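Local coordinates for viral structural protein 4 (Bombyx mori cytoplasmic polyhedrosis virus, PDB 6TZ0) that binds GTP and probably serves as the nucleotide-handling partner of the viral RNA-dependent RNA polymerase during transcription, at residues B[57-62]-B[138-143]; B[399-404]-B[472-477]; B[436-441]-B[516-521]. All blocks are in the same frame, centred on the assembly; numbering follows the deposited sequence.

Overall arrangement
Contact 1 stands apart. It joins helices 41-60 and 136-146 in the N-terminal part of the chain. Its centre is 64 Å from that of contact 2 and 66 Å from that of contact 3. Contacts 1 and 3 lie on opposite sides of the chain's centre. Contacts 2 and 3 belong to the later part, built round the parallel sheet and P-loop. Their segments alternate along the sequence. Their centres are 35 Å apart, with nearest atoms about 17 Å apart. Segment 516-521 of contact 3 carries Arg520 and Gln521 of a GTP site, though no GTP is bound to this chain here. Contact 2 is away from the GTP sites and lies beside the polymerase chain.

Contact 1: residues B[57-62]-B[138-143]; sequences AKHAAR and LTEMST
The edge of the His59 ring meets the carboxylate of Glu140. Glu140 OE1 lies near the ring plane, 3.1 Å from His59 CE1. The carboxylate stands almost upright against the ring, with the two planes 88° apart. The methyl CE of Met141 also comes to the ring edge, 4.4 Å from His59 CD2. Arg62 NH2 lies at the edge too, 3.1 Å from His59 ND1.

The second carboxylate oxygen serves Lys58. Lys58 NZ donates to Glu140 OE2 in a salt bridge modelled at 2.5 Å, and the two side chains cross at about a right angle. That length is doubtful and no evidence of an unusually strong bond. Glu140 reaches across because it is extended, with CG anti to the backbone N (chi1 -176°). Lys58 bends at chi3 (75°), which turns its ammonium end to the acid.

The contact ties the C-terminal part of helix 41-60 to helix 136-146. Met141 continues the join by packing on Met55 and Leu56 of helix 41-60.

One carboxylate thus spans two neighbouring residues of a single helix. Its charge is probably balanced in part by Lys58. It could also raise the basicity of His59, although Arg62 nearby would oppose this.

Contact 2: residues B[399-404]-B[472-477]; sequences PSFAYD and YYMVST
Phe401 lays one ring face against the CB of Met474. The contact lies at the flank of the parallel sheet, in a fold consistent with P-loop NTPases. It is a CH-pi contact, with Met474 CB 3.9 Å from the ring centroid and 26° off the ring normal. The methylene sits off centre, toward the rim where the side chain begins, and comes to 3.5 Å from Phe401 CG. The methionine therefore touches with its base, not its sulfur. Beside it, Val475 CG2 approaches the backbone Phe401 O at 4.0 Å.

Helix 468-476 precedes strand 484-489 of the sheet. Segment 399-404 leads into helix 403-408, with Ala402 at its N-cap position.

The next shell sets the backbone of Phe401. Ser400 OG accepts from Ala402 N at 3.3 Å, nearly straight at 167°. This is an ST turn, and it folds the chain around Phe401. Trp389 of helix 385-393 adds to the hold: its NE1 is hydrogen-bonded to Ser400 O, and its ring meets that of Phe401 with planes at about 30°. On the helix side, Val475 packs on Leu381 of strand 378-381, outermost in this chain's sheet. Tyr472 packs on Leu381 and on Val487 of strand 484-489. These contacts seat the helix on the sheet.

Farther out lies the RNA-dependent RNA polymerase chain. Tyr473 packs on Ala89 of that chain, and Thr477 on its Ser93. The end of helix 468-476 thus faces the partner enzyme. Here Thr477 folds back along the helix. Its hydroxyl lies over the centre of the Tyr473 ring, 3.9 Å above the plane. Tyr473 O accepts from both Thr477 OG1, at 2.6 Å, and Thr477 N, which reach it from opposite faces of its carbonyl plane.

Contact 3: residues B[436-441]-B[516-521]; sequences QYELLS and AMRDRQ
Glu438 and Arg518 are brought together by bent side chains. Arg518 places CG between its own backbone N and carbonyl carbon (chi1 65°) and bends again at chi3. Glu438 holds CG beside its backbone N and folds at chi2, turning the carboxylate to the arginine. The result is a weak surface salt bridge near the C-terminal ends of helices 434-438 and 513-518, in the part that carries the P-loop.

A single pair of atoms carries it. Arg518 NH2 donates to Glu438 OE2 at 3.3 Å, with an N-H...O angle of 152°. The acid comes to the guanidinium edge, near its plane, but the two planes are 68° apart. This is not a flat two-pronged pairing. The stronger bond runs from Arg518 NH1 to Gln515 OE1 and helps fix the group; the Glu438 bond is secondary. The same Gln515 also donates through NE2 to Asp519 OD2.

Segment 516-521 also carries Arg520 and Gln521, seen to bind GTP in this protein, though no GTP is bound to this chain here. The Arg518 side chain is about 11 Å from GTP-binding Gly356. Within the pair, Arg520 NE makes a weak hydrogen bond to Gln521 O at 3.0 Å.

Contact 1: residues B[57-62]-B[138-143]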
ATOM      1  N   ALA B  57     -27.580 -14.250 -26.398  1.00 30.82           N
ATOM      2  CA  ALA B  57     -26.366 -15.060 -26.367  1.00 30.82           C
ATOM      3  C   ALA B  57     -25.547 -14.882 -27.639  1.00 30.82           C
ATOM      4  O   ALA B  57     -24.309 -14.801 -27.579  1.00 30.82           O
ATOM      5  CB  ALA B  57     -26.724 -16.526 -26.155  1.00 30.82           C
ATOM      6  N   LYS B  58     -26.223 -14.773 -28.791  1.00 33.67           N
ATOM      7  CA  LYS B  58     -25.518 -14.527 -30.048  1.00 33.67           C
ATOM      8  C   LYS B  58     -24.813 -13.175 -30.052  1.00 33.67           C
ATOM      9  O   LYS B  58     -23.660 -13.077 -30.485  1.00 33.67           O
ATOM     10  CB  LYS B  58     -26.483 -14.614 -31.226  1.00 33.67           C
ATOM     11  CG  LYS B  58     -25.816 -14.375 -32.567  1.00 33.67           C
ATOM     12  CD  LYS B  58     -26.784 -14.496 -33.720  1.00 33.67           C
ATOM     13  CE  LYS B  58     -27.692 -13.285 -33.794  1.00 33.67           C
ATOM     14  NZ  LYS B  58     -28.560 -13.304 -35.002  1.00 33.67           N
ATOM     15  N   HIS B  59     -25.476 -12.123 -29.562  1.00 35.06           N
ATOM     16  CA  HIS B  59     -24.821 -10.817 -29.562  1.00 35.06           C
ATOM     17  C   HIS B  59     -23.725 -10.724 -28.512  1.00 35.06           C
ATOM     18  O   HIS B  59     -22.754  -9.987 -28.704  1.00 35.06           O
ATOM     19  CB  HIS B  59     -25.811  -9.678 -29.335  1.00 35.06           C
ATOM     20  CG  HIS B  59     -26.833  -9.534 -30.413  1.00 35.06           C
ATOM     21  ND1 HIS B  59     -26.496  -9.344 -31.733  1.00 35.06           N
ATOM     22  CD2 HIS B  59     -28.179  -9.435 -30.352  1.00 35.06           C
ATOM     23  CE1 HIS B  59     -27.595  -9.211 -32.450  1.00 35.06           C
ATOM     24  NE2 HIS B  59     -28.631  -9.257 -31.635  1.00 35.06           N
ATOM     25  N   ALA B  60     -23.861 -11.432 -27.391  1.00 34.61           N
ATOM     26  CA  ALA B  60     -22.826 -11.386 -26.367  1.00 34.61           C
ATOM     27  C   ALA B  60     -21.600 -12.196 -26.742  1.00 34.61           C
ATOM     28  O   ALA B  60     -20.505 -11.889 -26.261  1.00 34.61           O
ATOM     29  CB  ALA B  60     -23.373 -11.884 -25.030  1.00 34.61           C
ATOM     30  N   ALA B  61     -21.747 -13.213 -27.593  1.00 36.12           N
ATOM     31  CA  ALA B  61     -20.587 -14.005 -27.982  1.00 36.12           C
ATOM     32  C   ALA B  61     -19.609 -13.262 -28.886  1.00 36.12           C
ATOM     33  O   ALA B  61     -18.509 -13.769 -29.113  1.00 36.12           O
ATOM     34  CB  ALA B  61     -21.037 -15.288 -28.673  1.00 36.12           C
ATOM     35  N   ARG B  62     -19.963 -12.083 -29.399  1.00 40.85           N
ATOM     36  CA  ARG B  62     -19.102 -11.392 -30.346  1.00 40.85           C
ATOM     37  C   ARG B  62     -18.217 -10.322 -29.726  1.00 40.85           C
ATOM     38  O   ARG B  62     -17.221  -9.943 -30.348  1.00 40.85           O
ATOM     39  CB  ARG B  62     -19.928 -10.745 -31.462  1.00 40.85           C
ATOM     40  CG  ARG B  62     -20.591 -11.740 -32.385  1.00 40.85           C
ATOM     41  CD  ARG B  62     -20.944 -11.098 -33.712  1.00 40.85           C
ATOM     42  NE  ARG B  62     -21.947 -10.047 -33.607  1.00 40.85           N
ATOM     43  CZ  ARG B  62     -23.250 -10.235 -33.789  1.00 40.85           C
ATOM     44  NH1 ARG B  62     -23.715 -11.436 -34.100  1.00 40.85           N
ATOM     45  NH2 ARG B  62     -24.086  -9.215 -33.677  1.00 40.85           N
ATOM     46  N   LEU B 138     -28.439  -3.740 -32.141  1.00 40.40           N
ATOM     47  CA  LEU B 138     -29.637  -3.110 -31.607  1.00 40.40           C
ATOM     48  C   LEU B 138     -30.747  -3.032 -32.646  1.00 40.40           C
ATOM     49  O   LEU B 138     -31.919  -3.154 -32.289  1.00 40.40           O
ATOM     50  CB  LEU B 138     -29.303  -1.723 -31.065  1.00 40.40           C
ATOM     51  CG  LEU B 138     -28.422  -1.697 -29.815  1.00 40.40           C
ATOM     52  CD1 LEU B 138     -28.035  -0.282 -29.458  1.00 40.40           C
ATOM     53  CD2 LEU B 138     -29.115  -2.361 -28.647  1.00 40.40           C
ATOM     54  N   THR B 139     -30.409  -2.865 -33.930  1.00 40.79           N
ATOM     55  CA  THR B 139     -31.434  -2.923 -34.968  1.00 40.79           C
ATOM     56  C   THR B 139     -32.014  -4.321 -35.106  1.00 40.79           C
ATOM     57  O   THR B 139     -33.219  -4.476 -35.334  1.00 40.79           O
ATOM     58  CB  THR B 139     -30.882  -2.467 -36.316  1.00 40.79           C
ATOM     59  OG1 THR B 139     -29.706  -3.218 -36.641  1.00 40.79           O
ATOM     60  CG2 THR B 139     -30.590  -0.990 -36.317  1.00 40.79           C
ATOM     61  N   GLU B 140     -31.171  -5.349 -34.985  1.00 38.58           N
ATOM     62  CA  GLU B 140     -31.662  -6.722 -35.065  1.00 38.58           C
ATOM     63  C   GLU B 140     -32.587  -7.056 -33.895  1.00 38.58           C
ATOM     64  O   GLU B 140     -33.672  -7.629 -34.088  1.00 38.58           O
ATOM     65  CB  GLU B 140     -30.471  -7.674 -35.123  1.00 38.58           C
ATOM     66  CG  GLU B 140     -30.818  -9.125 -35.306  1.00 38.58           C
ATOM     67  CD  GLU B 140     -29.585  -9.985 -35.457  1.00 38.58           C
ATOM     68  OE1 GLU B 140     -28.470  -9.422 -35.446  1.00 38.58           O
ATOM     69  OE2 GLU B 140     -29.721 -11.219 -35.577  1.00 38.58           O
ATOM     70  N   MET B 141     -32.192  -6.661 -32.680  1.00 37.20           N
ATOM     71  CA  MET B 141     -33.050  -6.837 -31.513  1.00 37.20           C
ATOM     72  C   MET B 141     -34.325  -6.005 -31.614  1.00 37.20           C
ATOM     73  O   MET B 141     -35.388  -6.447 -31.164  1.00 37.20           O
ATOM     74  CB  MET B 141     -32.269  -6.484 -30.246  1.00 37.20           C
ATOM     75  CG  MET B 141     -33.034  -6.693 -28.948  1.00 37.20           C
ATOM     76  SD  MET B 141     -33.422  -8.406 -28.581  1.00 37.20           S
ATOM     77  CE  MET B 141     -31.855  -8.945 -27.932  1.00 37.20           C
ATOM     78  N   SER B 142     -34.252  -4.831 -32.247  1.00 36.77           N
ATOM     79  CA  SER B 142     -35.432  -3.993 -32.419  1.00 36.77           C
ATOM     80  C   SER B 142     -36.428  -4.619 -33.378  1.00 36.77           C
ATOM     81  O   SER B 142     -37.632  -4.615 -33.106  1.00 36.77           O
ATOM     82  CB  SER B 142     -35.009  -2.611 -32.904  1.00 36.77           C
ATOM     83  OG  SER B 142     -36.136  -1.789 -33.119  1.00 36.77           O
ATOM     84  N   THR B 143     -35.949  -5.175 -34.494  1.00 35.08           N
ATOM     85  CA  THR B 143     -36.862  -5.840 -35.416  1.00 35.08           C
ATOM     86  C   THR B 143     -37.421  -7.123 -34.825  1.00 35.08           C
ATOM     87  O   THR B 143     -38.515  -7.547 -35.208  1.00 35.08           O
ATOM     88  CB  THR B 143     -36.179  -6.134 -36.751  1.00 35.08           C
ATOM     89  OG1 THR B 143     -35.047  -6.983 -36.541  1.00 35.08           O
ATOM     90  CG2 THR B 143     -35.739  -4.851 -37.418  1.00 35.08           C
TER

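Contact 2: residues B[399-404]-B[472-477]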
ATOM      1  N   PRO B 399       9.233 -31.018  28.434  1.00 45.33           N
ATOM      2  CA  PRO B 399       8.219 -32.043  28.198  1.00 45.33           C
ATOM      3  C   PRO B 399       8.251 -32.519  26.754  1.00 45.33           C
ATOM      4  O   PRO B 399       8.856 -31.903  25.877  1.00 45.33           O
ATOM      5  CB  PRO B 399       6.912 -31.314  28.512  1.00 45.33           C
ATOM      6  CG  PRO B 399       7.204 -29.915  28.171  1.00 45.33           C
ATOM      7  CD  PRO B 399       8.640 -29.673  28.498  1.00 45.33           C
ATOM      8  N   SER B 400       7.572 -33.633  26.518  1.00 41.35           N
ATOM      9  CA  SER B 400       7.545 -34.240  25.199  1.00 41.35           C
ATOM     10  C   SER B 400       6.523 -33.540  24.314  1.00 41.35           C
ATOM     11  O   SER B 400       5.517 -33.015  24.797  1.00 41.35           O
ATOM     12  CB  SER B 400       7.220 -35.729  25.298  1.00 41.35           C
ATOM     13  OG  SER B 400       7.170 -36.318  24.015  1.00 41.35           O
ATOM     14  N   PHE B 401       6.800 -33.523  23.014  1.00 39.12           N
ATOM     15  CA  PHE B 401       5.891 -32.977  22.015  1.00 39.12           C
ATOM     16  C   PHE B 401       5.616 -33.989  20.914  1.00 39.12           C
ATOM     17  O   PHE B 401       5.270 -33.602  19.795  1.00 39.12           O
ATOM     18  CB  PHE B 401       6.457 -31.690  21.412  1.00 39.12           C
ATOM     19  CG  PHE B 401       6.536 -30.542  22.376  1.00 39.12           C
ATOM     20  CD1 PHE B 401       5.437 -29.728  22.603  1.00 39.12           C
ATOM     21  CD2 PHE B 401       7.713 -30.272  23.053  1.00 39.12           C
ATOM     22  CE1 PHE B 401       5.515 -28.667  23.490  1.00 39.12           C
ATOM     23  CE2 PHE B 401       7.795 -29.214  23.941  1.00 39.12           C
ATOM     24  CZ  PHE B 401       6.696 -28.413  24.159  1.00 39.12           C
ATOM     25  N   ALA B 402       5.793 -35.275  21.203  1.00 40.22           N
ATOM     26  CA  ALA B 402       5.584 -36.307  20.200  1.00 40.22           C
ATOM     27  C   ALA B 402       4.102 -36.458  19.902  1.00 40.22           C
ATOM     28  O   ALA B 402       3.261 -36.308  20.790  1.00 40.22           O
ATOM     29  CB  ALA B 402       6.162 -37.635  20.678  1.00 40.22           C
ATOM     30  N   TYR B 403       3.786 -36.747  18.638  1.00 39.72           N
ATOM     31  CA  TYR B 403       2.394 -36.759  18.199  1.00 39.72           C
ATOM     32  C   TYR B 403       1.609 -37.910  18.813  1.00 39.72           C
ATOM     33  O   TYR B 403       0.418 -37.763  19.101  1.00 39.72           O
ATOM     34  CB  TYR B 403       2.322 -36.813  16.674  1.00 39.72           C
ATOM     35  CG  TYR B 403       0.921 -36.996  16.153  1.00 39.72           C
ATOM     36  CD1 TYR B 403      -0.004 -35.964  16.207  1.00 39.72           C
ATOM     37  CD2 TYR B 403       0.517 -38.210  15.616  1.00 39.72           C
ATOM     38  CE1 TYR B 403      -1.290 -36.138  15.740  1.00 39.72           C
ATOM     39  CE2 TYR B 403      -0.761 -38.390  15.153  1.00 39.72           C
ATOM     40  CZ  TYR B 403      -1.660 -37.356  15.217  1.00 39.72           C
ATOM     41  OH  TYR B 403      -2.935 -37.544  14.746  1.00 39.72           O
ATOM     42  N   ASP B 404       2.254 -39.054  19.039  1.00 43.01           N
ATOM     43  CA  ASP B 404       1.539 -40.174  19.638  1.00 43.01           C
ATOM     44  C   ASP B 404       1.269 -39.950  21.122  1.00 43.01           C
ATOM     45  O   ASP B 404       0.230 -40.380  21.627  1.00 43.01           O
ATOM     46  CB  ASP B 404       2.303 -41.477  19.404  1.00 43.01           C
ATOM     47  CG  ASP B 404       3.727 -41.440  19.932  1.00 43.01           C
ATOM     48  OD1 ASP B 404       4.204 -40.369  20.360  1.00 43.01           O
ATOM     49  OD2 ASP B 404       4.375 -42.507  19.929  1.00 43.01           O
ATOM     50  N   TYR B 472       1.740 -25.872  19.429  1.00 34.64           N
ATOM     51  CA  TYR B 472       1.359 -26.210  18.065  1.00 34.64           C
ATOM     52  C   TYR B 472       2.528 -26.113  17.094  1.00 34.64           C
ATOM     53  O   TYR B 472       2.511 -26.798  16.067  1.00 34.64           O
ATOM     54  CB  TYR B 472       0.179 -25.343  17.627  1.00 34.64           C
ATOM     55  CG  TYR B 472      -1.096 -25.765  18.310  1.00 34.64           C
ATOM     56  CD1 TYR B 472      -1.826 -26.843  17.841  1.00 34.64           C
ATOM     57  CD2 TYR B 472      -1.544 -25.122  19.452  1.00 34.64           C
ATOM     58  CE1 TYR B 472      -2.981 -27.251  18.476  1.00 34.64           C
ATOM     59  CE2 TYR B 472      -2.700 -25.530  20.098  1.00 34.64           C
ATOM     60  CZ  TYR B 472      -3.415 -26.588  19.597  1.00 34.64           C
ATOM     61  OH  TYR B 472      -4.561 -27.003  20.222  1.00 34.64           O
ATOM     62  N   TYR B 473       3.563 -25.333  17.418  1.00 35.91           N
ATOM     63  CA  TYR B 473       4.781 -25.342  16.611  1.00 35.91           C
ATOM     64  C   TYR B 473       5.516 -26.674  16.714  1.00 35.91           C
ATOM     65  O   TYR B 473       5.920 -27.251  15.699  1.00 35.91           O
ATOM     66  CB  TYR B 473       5.696 -24.202  17.046  1.00 35.91           C
ATOM     67  CG  TYR B 473       7.029 -24.175  16.342  1.00 35.91           C
ATOM     68  CD1 TYR B 473       7.136 -23.718  15.039  1.00 35.91           C
ATOM     69  CD2 TYR B 473       8.181 -24.603  16.987  1.00 35.91           C
ATOM     70  CE1 TYR B 473       8.355 -23.689  14.395  1.00 35.91           C
ATOM     71  CE2 TYR B 473       9.398 -24.579  16.355  1.00 35.91           C
ATOM     72  CZ  TYR B 473       9.481 -24.122  15.062  1.00 35.91           C
ATOM     73  OH  TYR B 473      10.701 -24.099  14.436  1.00 35.91           O
ATOM     74  N   MET B 474       5.724 -27.165  17.932  1.00 36.45           N
ATOM     75  CA  MET B 474       6.473 -28.394  18.133  1.00 36.45           C
ATOM     76  C   MET B 474       5.664 -29.639  17.812  1.00 36.45           C
ATOM     77  O   MET B 474       6.247 -30.715  17.660  1.00 36.45           O
ATOM     78  CB  MET B 474       6.984 -28.478  19.572  1.00 36.45           C
ATOM     79  CG  MET B 474       8.034 -27.456  19.943  1.00 36.45           C
ATOM     80  SD  MET B 474       9.554 -27.605  18.998  1.00 36.45           S
ATOM     81  CE  MET B 474      10.202 -29.130  19.666  1.00 36.45           C
ATOM     82  N   VAL B 475       4.340 -29.533  17.726  1.00 35.34           N
ATOM     83  CA  VAL B 475       3.570 -30.659  17.209  1.00 35.34           C
ATOM     84  C   VAL B 475       3.522 -30.625  15.686  1.00 35.34           C
ATOM     85  O   VAL B 475       3.694 -31.656  15.030  1.00 35.34           O
ATOM     86  CB  VAL B 475       2.165 -30.682  17.837  1.00 35.34           C
ATOM     87  CG1 VAL B 475       1.288 -31.717  17.172  1.00 35.34           C
ATOM     88  CG2 VAL B 475       2.263 -31.001  19.309  1.00 35.34           C
ATOM     89  N   SER B 476       3.351 -29.440  15.095  1.00 37.10           N
ATOM     90  CA  SER B 476       3.172 -29.348  13.651  1.00 37.10           C
ATOM     91  C   SER B 476       4.463 -29.612  12.887  1.00 37.10           C
ATOM     92  O   SER B 476       4.427 -30.187  11.796  1.00 37.10           O
ATOM     93  CB  SER B 476       2.631 -27.971  13.285  1.00 37.10           C
ATOM     94  OG  SER B 476       1.393 -27.749  13.919  1.00 37.10           O
ATOM     95  N   THR B 477       5.605 -29.192  13.427  1.00 38.43           N
ATOM     96  CA  THR B 477       6.883 -29.358  12.750  1.00 38.43           C
ATOM     97  C   THR B 477       7.697 -30.507  13.330  1.00 38.43           C
ATOM     98  O   THR B 477       8.929 -30.460  13.318  1.00 38.43           O
ATOM     99  CB  THR B 477       7.690 -28.062  12.794  1.00 38.43           C
ATOM    100  OG1 THR B 477       7.953 -27.701  14.154  1.00 38.43           O
ATOM    101  CG2 THR B 477       6.935 -26.940  12.116  1.00 38.43           C
TER

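Contact 3: residues B[436-441]-B[516-521]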
ATOM      1  N   GLN B 436     -27.572 -22.224  40.185  1.00 45.18           N
ATOM      2  CA  GLN B 436     -26.930 -21.034  40.728  1.00 45.18           C
ATOM      3  C   GLN B 436     -26.375 -20.160  39.615  1.00 45.18           C
ATOM      4  O   GLN B 436     -26.453 -18.928  39.687  1.00 45.18           O
ATOM      5  CB  GLN B 436     -25.808 -21.431  41.681  1.00 45.18           C
ATOM      6  CG  GLN B 436     -26.261 -22.206  42.891  1.00 45.18           C
ATOM      7  CD  GLN B 436     -25.109 -22.587  43.787  1.00 45.18           C
ATOM      8  OE1 GLN B 436     -23.957 -22.290  43.490  1.00 45.18           O
ATOM      9  NE2 GLN B 436     -25.413 -23.265  44.884  1.00 45.18           N
ATOM     10  N   TYR B 437     -25.810 -20.780  38.579  1.00 41.43           N
ATOM     11  CA  TYR B 437     -25.154 -20.024  37.519  1.00 41.43           C
ATOM     12  C   TYR B 437     -26.163 -19.350  36.604  1.00 41.43           C
ATOM     13  O   TYR B 437     -25.965 -18.200  36.199  1.00 41.43           O
ATOM     14  CB  TYR B 437     -24.235 -20.944  36.720  1.00 41.43           C
ATOM     15  CG  TYR B 437     -23.620 -20.294  35.505  1.00 41.43           C
ATOM     16  CD1 TYR B 437     -22.627 -19.337  35.630  1.00 41.43           C
ATOM     17  CD2 TYR B 437     -24.028 -20.655  34.231  1.00 41.43           C
ATOM     18  CE1 TYR B 437     -22.068 -18.746  34.518  1.00 41.43           C
ATOM     19  CE2 TYR B 437     -23.473 -20.075  33.118  1.00 41.43           C
ATOM     20  CZ  TYR B 437     -22.496 -19.123  33.267  1.00 41.43           C
ATOM     21  OH  TYR B 437     -21.945 -18.541  32.152  1.00 41.43           O
ATOM     22  N   GLU B 438     -27.250 -20.047  36.268  1.00 45.88           N
ATOM     23  CA  GLU B 438     -28.299 -19.480  35.426  1.00 45.88           C
ATOM     24  C   GLU B 438     -29.037 -18.327  36.094  1.00 45.88           C
ATOM     25  O   GLU B 438     -29.645 -17.511  35.397  1.00 45.88           O
ATOM     26  CB  GLU B 438     -29.303 -20.566  35.045  1.00 45.88           C
ATOM     27  CG  GLU B 438     -28.820 -21.574  34.025  1.00 45.88           C
ATOM     28  CD  GLU B 438     -28.781 -21.002  32.625  1.00 45.88           C
ATOM     29  OE1 GLU B 438     -29.593 -20.103  32.333  1.00 45.88           O
ATOM     30  OE2 GLU B 438     -27.962 -21.461  31.805  1.00 45.88           O
ATOM     31  N   LEU B 439     -28.991 -18.238  37.418  1.00 43.65           N
ATOM     32  CA  LEU B 439     -29.758 -17.256  38.167  1.00 43.65           C
ATOM     33  C   LEU B 439     -29.046 -15.909  38.261  1.00 43.65           C
ATOM     34  O   LEU B 439     -29.611 -14.958  38.809  1.00 43.65           O
ATOM     35  CB  LEU B 439     -30.052 -17.830  39.558  1.00 43.65           C
ATOM     36  CG  LEU B 439     -31.132 -17.282  40.487  1.00 43.65           C
ATOM     37  CD1 LEU B 439     -32.493 -17.448  39.840  1.00 43.65           C
ATOM     38  CD2 LEU B 439     -31.084 -17.999  41.820  1.00 43.65           C
ATOM     39  N   LEU B 440     -27.839 -15.792  37.720  1.00 42.03           N
ATOM     40  CA  LEU B 440     -27.102 -14.542  37.783  1.00 42.03           C
ATOM     41  C   LEU B 440     -27.576 -13.579  36.703  1.00 42.03           C
ATOM     42  O   LEU B 440     -28.253 -13.957  35.745  1.00 42.03           O
ATOM     43  CB  LEU B 440     -25.609 -14.789  37.613  1.00 42.03           C
ATOM     44  CG  LEU B 440     -24.906 -15.644  38.663  1.00 42.03           C
ATOM     45  CD1 LEU B 440     -23.471 -15.889  38.248  1.00 42.03           C
ATOM     46  CD2 LEU B 440     -24.960 -14.992  40.025  1.00 42.03           C
ATOM     47  N   SER B 441     -27.206 -12.314  36.868  1.00 40.45           N
ATOM     48  CA  SER B 441     -27.441 -11.323  35.834  1.00 40.45           C
ATOM     49  C   SER B 441     -26.323 -11.397  34.801  1.00 40.45           C
ATOM     50  O   SER B 441     -25.368 -12.161  34.939  1.00 40.45           O
ATOM     51  CB  SER B 441     -27.554  -9.933  36.449  1.00 40.45           C
ATOM     52  OG  SER B 441     -26.331  -9.539  37.039  1.00 40.45           O
ATOM     53  N   ALA B 516     -27.151 -28.771  25.254  1.00 41.01           N
ATOM     54  CA  ALA B 516     -26.267 -29.920  25.371  1.00 41.01           C
ATOM     55  C   ALA B 516     -25.372 -29.810  26.593  1.00 41.01           C
ATOM     56  O   ALA B 516     -25.038 -30.827  27.207  1.00 41.01           O
ATOM     57  CB  ALA B 516     -25.416 -30.057  24.111  1.00 41.01           C
ATOM     58  N   MET B 517     -24.978 -28.591  26.969  1.00 43.69           N
ATOM     59  CA  MET B 517     -24.125 -28.452  28.142  1.00 43.69           C
ATOM     60  C   MET B 517     -24.886 -28.595  29.452  1.00 43.69           C
ATOM     61  O   MET B 517     -24.316 -29.080  30.434  1.00 43.69           O
ATOM     62  CB  MET B 517     -23.378 -27.122  28.113  1.00 43.69           C
ATOM     63  CG  MET B 517     -22.259 -27.120  27.099  1.00 43.69           C
ATOM     64  SD  MET B 517     -21.223 -28.536  27.474  1.00 43.69           S
ATOM     65  CE  MET B 517     -20.034 -28.487  26.164  1.00 43.69           C
ATOM     66  N   ARG B 518     -26.152 -28.194  29.507  1.00 45.28           N
ATOM     67  CA  ARG B 518     -26.891 -28.362  30.749  1.00 45.28           C
ATOM     68  C   ARG B 518     -27.476 -29.756  30.910  1.00 45.28           C
ATOM     69  O   ARG B 518     -27.994 -30.072  31.984  1.00 45.28           O
ATOM     70  CB  ARG B 518     -28.017 -27.332  30.873  1.00 45.28           C
ATOM     71  CG  ARG B 518     -29.121 -27.450  29.855  1.00 45.28           C
ATOM     72  CD  ARG B 518     -30.303 -26.607  30.290  1.00 45.28           C
ATOM     73  NE  ARG B 518     -29.984 -25.187  30.399  1.00 45.28           N
ATOM     74  CZ  ARG B 518     -30.180 -24.297  29.433  1.00 45.28           C
ATOM     75  NH1 ARG B 518     -30.716 -24.672  28.280  1.00 45.28           N
ATOM     76  NH2 ARG B 518     -29.858 -23.027  29.625  1.00 45.28           N
ATOM     77  N   ASP B 519     -27.404 -30.595  29.882  1.00 49.45           N
ATOM     78  CA  ASP B 519     -27.938 -31.953  29.940  1.00 49.45           C
ATOM     79  C   ASP B 519     -26.833 -32.993  30.011  1.00 49.45           C
ATOM     80  O   ASP B 519     -26.944 -34.066  29.412  1.00 49.45           O
ATOM     81  CB  ASP B 519     -28.838 -32.223  28.741  1.00 49.45           C
ATOM     82  CG  ASP B 519     -30.097 -31.395  28.765  1.00 49.45           C
ATOM     83  OD1 ASP B 519     -30.524 -31.007  29.870  1.00 49.45           O
ATOM     84  OD2 ASP B 519     -30.667 -31.142  27.683  1.00 49.45           O
ATOM     85  N   ARG B 520     -25.750 -32.705  30.726  1.00 55.45           N
ATOM     86  CA  ARG B 520     -24.648 -33.644  30.849  1.00 55.45           C
ATOM     87  C   ARG B 520     -24.037 -33.517  32.238  1.00 55.45           C
ATOM     88  O   ARG B 520     -24.400 -32.639  33.026  1.00 55.45           O
ATOM     89  CB  ARG B 520     -23.626 -33.435  29.722  1.00 55.45           C
ATOM     90  CG  ARG B 520     -23.047 -32.029  29.596  1.00 55.45           C
ATOM     91  CD  ARG B 520     -21.716 -31.850  30.308  1.00 55.45           C
ATOM     92  NE  ARG B 520     -20.729 -32.839  29.887  1.00 55.45           N
ATOM     93  CZ  ARG B 520     -20.009 -32.769  28.771  1.00 55.45           C
ATOM     94  NH1 ARG B 520     -19.136 -33.727  28.491  1.00 55.45           N
ATOM     95  NH2 ARG B 520     -20.152 -31.749  27.936  1.00 55.45           N
ATOM     96  N   GLN B 521     -23.094 -34.404  32.526  1.00 61.77           N
ATOM     97  CA  GLN B 521     -22.502 -34.566  33.846  1.00 61.77           C
ATOM     98  C   GLN B 521     -21.004 -34.277  33.767  1.00 61.77           C
ATOM     99  O   GLN B 521     -20.508 -33.758  32.760  1.00 61.77           O
ATOM    100  CB  GLN B 521     -22.783 -35.968  34.394  1.00 61.77           C
ATOM    101  CG  GLN B 521     -24.242 -36.240  34.743  1.00 61.77           C
ATOM    102  CD  GLN B 521     -25.078 -36.629  33.539  1.00 61.77           C
ATOM    103  OE1 GLN B 521     -24.545 -36.954  32.478  1.00 61.77           O
ATOM    104  NE2 GLN B 521     -26.396 -36.604  33.699  1.00 61.77           N
TER